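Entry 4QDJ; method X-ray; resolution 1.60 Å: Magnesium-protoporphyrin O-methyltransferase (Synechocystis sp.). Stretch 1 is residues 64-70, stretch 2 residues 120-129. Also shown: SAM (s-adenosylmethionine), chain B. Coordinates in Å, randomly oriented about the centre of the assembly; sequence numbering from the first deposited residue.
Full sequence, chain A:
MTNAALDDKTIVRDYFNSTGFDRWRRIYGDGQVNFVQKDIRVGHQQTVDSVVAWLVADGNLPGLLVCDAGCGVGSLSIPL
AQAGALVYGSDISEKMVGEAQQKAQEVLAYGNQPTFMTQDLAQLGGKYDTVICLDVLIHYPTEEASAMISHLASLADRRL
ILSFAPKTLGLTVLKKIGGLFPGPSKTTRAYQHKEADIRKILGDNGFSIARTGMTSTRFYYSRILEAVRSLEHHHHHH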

ATOM      1  N   LEU A  64     -15.673  -8.720  -0.998  1.00 11.96           N
ATOM      2  CA  LEU A  64     -14.547  -8.849  -1.919  1.00 11.93           C
ATOM      3  C   LEU A  64     -13.251  -9.171  -1.178  1.00 10.59           C
ATOM      4  O   LEU A  64     -12.930  -8.538  -0.172  1.00 10.70           O
ATOM      5  CB  LEU A  64     -14.373  -7.562  -2.728  1.00 12.54           C
ATOM      6  CG  LEU A  64     -13.447  -7.640  -3.942  1.00 13.81           C
ATOM      7  CD1 LEU A  64     -14.080  -8.500  -5.031  1.00 15.81           C
ATOM      8  CD2 LEU A  64     -13.123  -6.249  -4.466  1.00 15.63           C
ATOM      9  N   LEU A  65     -12.505 -10.152  -1.675  1.00 10.79           N
ATOM     10  CA  LEU A  65     -11.223 -10.497  -1.069  1.00 11.73           C
ATOM     11  C   LEU A  65     -10.128  -9.554  -1.543  1.00 11.40           C
ATOM     12  O   LEU A  65      -9.787  -9.522  -2.728  1.00 12.31           O
ATOM     13  CB  LEU A  65     -10.841 -11.950  -1.360  1.00 15.03           C
ATOM     14  CG  LEU A  65     -11.241 -12.965  -0.285  1.00 20.63           C
ATOM     15  CD1 LEU A  65     -12.750 -13.144  -0.249  0.68 19.53           C
ATOM     16  CD2 LEU A  65     -10.537 -14.296  -0.508  1.00 25.02           C
ATOM     17  N   VAL A  66      -9.580  -8.789  -0.605  1.00  9.95           N
ATOM     18  CA  VAL A  66      -8.590  -7.768  -0.912  1.00  8.90           C
ATOM     19  C   VAL A  66      -7.318  -7.974  -0.099  1.00  9.24           C
ATOM     20  O   VAL A  66      -7.369  -8.155   1.118  1.00 11.41           O
ATOM     21  CB  VAL A  66      -9.141  -6.356  -0.615  1.00  9.55           C
ATOM     22  CG1 VAL A  66      -8.088  -5.292  -0.901  1.00 10.58           C
ATOM     23  CG2 VAL A  66     -10.406  -6.097  -1.420  1.00 10.49           C
ATOM     24  N   CYS A  67      -6.180  -7.950  -0.784  1.00  7.45           N
ATOM     25  CA  CYS A  67      -4.881  -7.969  -0.126  1.00  8.04           C
ATOM     26  C   CYS A  67      -4.315  -6.556  -0.103  1.00  7.84           C
ATOM     27  O   CYS A  67      -4.188  -5.919  -1.147  1.00  9.23           O
ATOM     28  CB  CYS A  67      -3.921  -8.905  -0.867  1.00 10.00           C
ATOM     29  SG  CYS A  67      -2.200  -8.841  -0.303  1.00 12.84           S
ATOM     30  N   ASP A  68      -3.997  -6.067   1.094  1.00  7.15           N
ATOM     31  CA  ASP A  68      -3.366  -4.760   1.270  1.00  7.42           C
ATOM     32  C   ASP A  68      -1.918  -4.992   1.689  1.00  8.77           C
ATOM     33  O   ASP A  68      -1.626  -5.190   2.869  1.00  9.15           O
ATOM     34  CB  ASP A  68      -4.123  -3.952   2.332  1.00  9.11           C
ATOM     35  CG  ASP A  68      -3.646  -2.511   2.442  1.00 10.72           C
ATOM     36  OD1 ASP A  68      -2.786  -2.083   1.644  1.00 13.75           O
ATOM     37  OD2 ASP A  68      -4.156  -1.795   3.335  1.00 11.41           O
ATOM     38  N   ALA A  69      -1.019  -4.984   0.707  1.00  8.50           N
ATOM     39  CA  ALA A  69       0.387  -5.313   0.928  1.00  9.10           C
ATOM     40  C   ALA A  69       1.207  -4.077   1.288  1.00  8.99           C
ATOM     41  O   ALA A  69       1.269  -3.120   0.518  1.00 11.40           O
ATOM     42  CB  ALA A  69       0.963  -5.989  -0.305  1.00 11.56           C
ATOM     43  N   GLY A  70       1.848  -4.112   2.453  1.00  9.00           N
ATOM     44  CA  GLY A  70       2.525  -2.944   2.989  1.00  9.61           C
ATOM     45  C   GLY A  70       1.496  -1.986   3.560  1.00  9.80           C
ATOM     46  O   GLY A  70       1.505  -0.791   3.262  1.00 12.34           O
ATOM     47  N   ASP A 120       6.960  -9.811   4.964  1.00 12.59           N
ATOM     48  CA  ASP A 120       7.472  -9.236   3.726  1.00 12.62           C
ATOM     49  C   ASP A 120       6.503  -9.607   2.607  1.00 12.51           C
ATOM     50  O   ASP A 120       6.127 -10.769   2.471  1.00 12.62           O
ATOM     51  CB  ASP A 120       8.874  -9.798   3.459  1.00 14.27           C
ATOM     52  CG  ASP A 120       9.413  -9.452   2.079  1.00 17.69           C
ATOM     53  OD1 ASP A 120       8.970  -8.458   1.469  1.00 17.65           O
ATOM     54  OD2 ASP A 120      10.313 -10.185   1.613  1.00 20.38           O
ATOM     55  N   LEU A 121       6.090  -8.622   1.815  1.00 11.70           N
ATOM     56  CA  LEU A 121       5.090  -8.863   0.776  1.00 12.52           C
ATOM     57  C   LEU A 121       5.546  -9.902  -0.247  1.00 14.07           C
ATOM     58  O   LEU A 121       4.722 -10.570  -0.873  1.00 14.90           O
ATOM     59  CB  LEU A 121       4.669  -7.554   0.092  1.00 13.70           C
ATOM     60  CG  LEU A 121       5.688  -6.721  -0.691  1.00 14.70           C
ATOM     61  CD1 LEU A 121       5.853  -7.220  -2.125  1.00 15.42           C
ATOM     62  CD2 LEU A 121       5.268  -5.260  -0.679  1.00 17.08           C
ATOM     63  N   ALA A 122       6.859 -10.048  -0.399  1.00 13.85           N
ATOM     64  CA  ALA A 122       7.416 -11.029  -1.326  1.00 15.36           C
ATOM     65  C   ALA A 122       7.210 -12.462  -0.836  1.00 17.12           C
ATOM     66  O   ALA A 122       7.448 -13.417  -1.576  1.00 19.23           O
ATOM     67  CB  ALA A 122       8.893 -10.756  -1.566  1.00 17.74           C
ATOM     68  N   GLN A 123       6.765 -12.610   0.408  1.00 17.06           N
ATOM     69  CA  GLN A 123       6.552 -13.932   0.989  1.00 17.42           C
ATOM     70  C   GLN A 123       5.070 -14.287   1.105  1.00 16.17           C
ATOM     71  O   GLN A 123       4.719 -15.365   1.588  1.00 18.24           O
ATOM     72  CB  GLN A 123       7.229 -14.032   2.358  1.00 19.99           C
ATOM     73  CG  GLN A 123       8.736 -13.835   2.312  1.00 22.85           C
ATOM     74  CD  GLN A 123       9.434 -14.877   1.459  1.00 26.05           C
ATOM     75  OE1 GLN A 123       9.105 -16.063   1.513  0.36 26.16           O
ATOM     76  NE2 GLN A 123      10.399 -14.437   0.660  0.38 26.11           N
ATOM     77  N   LEU A 124       4.204 -13.382   0.659  1.00 15.39           N
ATOM     78  CA  LEU A 124       2.766 -13.619   0.711  1.00 14.03           C
ATOM     79  C   LEU A 124       2.350 -14.749  -0.221  1.00 14.70           C
ATOM     80  O   LEU A 124       2.932 -14.934  -1.291  1.00 16.14           O
ATOM     81  CB  LEU A 124       1.999 -12.348   0.347  1.00 12.70           C
ATOM     82  CG  LEU A 124       2.098 -11.168   1.315  1.00 12.43           C
ATOM     83  CD1 LEU A 124       1.398  -9.955   0.730  1.00 12.06           C
ATOM     84  CD2 LEU A 124       1.508 -11.530   2.667  1.00 14.44           C
ATOM     85  N   GLY A 125       1.336 -15.500   0.193  1.00 14.37           N
ATOM     86  CA  GLY A 125       0.788 -16.566  -0.624  1.00 16.66           C
ATOM     87  C   GLY A 125      -0.710 -16.410  -0.792  1.00 18.21           C
ATOM     88  O   GLY A 125      -1.279 -15.385  -0.418  1.00 19.85           O
ATOM     89  N   GLY A 126      -1.352 -17.427  -1.357  1.00 18.35           N
ATOM     90  CA  GLY A 126      -2.789 -17.400  -1.546  1.00 17.78           C
ATOM     91  C   GLY A 126      -3.217 -16.598  -2.759  1.00 18.05           C
ATOM     92  O   GLY A 126      -2.383 -16.114  -3.525  1.00 20.14           O
ATOM     93  N   LYS A 127      -4.528 -16.461  -2.932  1.00 15.42           N
ATOM     94  CA  LYS A 127      -5.087 -15.756  -4.081  1.00 14.93           C
ATOM     95  C   LYS A 127      -6.178 -14.779  -3.653  1.00 14.27           C
ATOM     96  O   LYS A 127      -6.982 -15.075  -2.767  1.00 16.28           O
ATOM     97  CB  LYS A 127      -5.650 -16.753  -5.098  1.00 17.91           C
ATOM     98  CG  LYS A 127      -4.617 -17.703  -5.693  1.00 21.17           C
ATOM     99  CD  LYS A 127      -3.620 -16.969  -6.577  1.00 22.90           C
ATOM    100  CE  LYS A 127      -2.662 -17.938  -7.254  0.65 24.19           C
ATOM    101  NZ  LYS A 127      -1.844 -18.696  -6.269  0.16 24.80           N
ATOM    102  N   TYR A 128      -6.200 -13.615  -4.295  1.00 12.36           N
ATOM    103  CA  TYR A 128      -7.157 -12.561  -3.981  1.00 10.81           C
ATOM    104  C   TYR A 128      -7.778 -12.040  -5.264  1.00 12.78           C
ATOM    105  O   TYR A 128      -7.169 -12.123  -6.328  1.00 14.78           O
ATOM    106  CB  TYR A 128      -6.445 -11.401  -3.285  1.00  9.92           C
ATOM    107  CG  TYR A 128      -5.767 -11.777  -1.993  1.00  9.29           C
ATOM    108  CD1 TYR A 128      -4.467 -12.267  -1.982  1.00 10.30           C
ATOM    109  CD2 TYR A 128      -6.426 -11.635  -0.779  1.00 10.49           C
ATOM    110  CE1 TYR A 128      -3.848 -12.614  -0.797  1.00 11.17           C
ATOM    111  CE2 TYR A 128      -5.817 -11.977   0.406  1.00 11.16           C
ATOM    112  CZ  TYR A 128      -4.529 -12.464   0.395  1.00 12.80           C
ATOM    113  OH  TYR A 128      -3.926 -12.803   1.583  1.00 15.89           O
ATOM    114  N   ASP A 129      -8.985 -11.491  -5.172  1.00 10.41           N
ATOM    115  CA  ASP A 129      -9.560 -10.797  -6.317  1.00 10.31           C
ATOM    116  C   ASP A 129      -8.713  -9.572  -6.627  1.00  9.69           C
ATOM    117  O   ASP A 129      -8.298  -9.358  -7.766  1.00 10.76           O
ATOM    118  CB  ASP A 129     -10.998 -10.360  -6.043  1.00 11.95           C
ATOM    119  CG  ASP A 129     -11.576  -9.528  -7.178  1.00 14.53           C
ATOM    120  OD1 ASP A 129     -11.374  -8.294  -7.184  1.00 14.82           O
ATOM    121  OD2 ASP A 129     -12.227 -10.109  -8.070  1.00 17.65           O
TER
HETATM  122  N   SAM B 301       0.410   1.389   2.176  1.00 14.30           N
HETATM  123  CA  SAM B 301       0.277   2.142   3.420  1.00 17.95           C
HETATM  124  C   SAM B 301      -0.503   3.430   3.193  1.00 19.22           C
HETATM  125  O   SAM B 301      -0.520   3.969   2.085  1.00 20.84           O
HETATM  126  OXT SAM B 301      -1.135   3.953   4.111  1.00 18.52           O
HETATM  127  CB  SAM B 301       1.631   2.432   4.071  1.00 20.96           C
HETATM  128  CG  SAM B 301       2.645   3.221   3.244  1.00 22.70           C
HETATM  129  SD  SAM B 301       4.164   3.565   4.179  1.00 24.09           S
HETATM  130  CE  SAM B 301       4.868   4.946   3.243  0.71 24.00           C
HETATM  131  C5' SAM B 301       5.226   2.231   3.587  1.00 19.71           C
HETATM  132  C4' SAM B 301       4.969   0.933   4.338  1.00 15.58           C
HETATM  133  O4' SAM B 301       5.435  -0.142   3.551  1.00 14.40           O
HETATM  134  C3' SAM B 301       5.699   0.860   5.672  1.00 13.76           C
HETATM  135  O3' SAM B 301       4.772   0.549   6.686  1.00 14.47           O
HETATM  136  C2' SAM B 301       6.675  -0.288   5.508  1.00 13.95           C
HETATM  137  O2' SAM B 301       6.831  -1.030   6.698  1.00 14.55           O
HETATM  138  C1' SAM B 301       6.018  -1.098   4.404  1.00 12.67           C
HETATM  139  N9  SAM B 301       6.955  -1.945   3.656  1.00 11.05           N
HETATM  140  C8  SAM B 301       8.172  -1.590   3.141  1.00 11.60           C
HETATM  141  N7  SAM B 301       8.702  -2.674   2.528  1.00 11.77           N
HETATM  142  C5  SAM B 301       7.837  -3.706   2.647  1.00 10.56           C
HETATM  143  C6  SAM B 301       7.880  -5.022   2.211  1.00 10.46           C
HETATM  144  N6  SAM B 301       8.934  -5.470   1.534  1.00 12.29           N
HETATM  145  N1  SAM B 301       6.823  -5.860   2.492  1.00 10.93           N
HETATM  146  C2  SAM B 301       5.731  -5.394   3.195  1.00 12.03           C
HETATM  147  N3  SAM B 301       5.695  -4.086   3.628  1.00 10.39           N
HETATM  148  C4  SAM B 301       6.733  -3.259   3.353  1.00 11.45           C

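The two stretches meet in a mainly apolar packing contact, in which the inward side chains of a β-strand rest on a tyrosine ring and two leucines, with a single weak backbone hydrogen bond at one end. Together they bury 428 Å².

Strand 65-69 alternates: the CA-to-CB bonds of Leu65, Cys67 and Ala69 point toward the second stretch, those of Val66 and Asp68 away from it. The central element is Cys67 on Tyr128. Cys67 CB lies 3.4 Å from the Tyr128 ring centroid (the mean of CG, CD1, CD2, CE1, CE2 and CZ), 6° off the ring normal, a CH-pi geometry; Cys67 SG is 4.4 Å from that centroid and 21° off the normal, so the sulfur also sits over the face. With chi1 at 171° (t), the same sulfur reaches Leu124 CD1 at 3.9 Å, and a small, polarizable side chain thus serves both neighbours. Leu65 C lies at the ring edge, near its plane.

Further along, Ala69 CB packs 4.0 Å from Leu121 CB and 4.1 Å from Leu124 CD1. Its lone methyl suits this close approach, where the CA atoms of Ala69 and Leu121 are 5.9 Å apart. Leu124, in the mt rotamer, extends CD1 to both Cys67 and Ala69.

At the other end, Asp129 N donates to Leu65 O at 3.2 Å; the N-H...O angle of 122° makes this bond weak. Leu64 CD1 approaches Asp129 CG to 3.5 Å, while the carboxylate oxygens of Asp129 find hydrogen-bonding partners elsewhere in the structure.

S-adenosylmethionine also links the stretches: SAM N donates to Gly70 O (2.7 Å), Leu121 N donates to SAM N1 (2.9 Å), and SAM N6 donates to Asp120 OD1 (3.0 Å). Gly70 adopts a positive phi of 76°, which favours glycine.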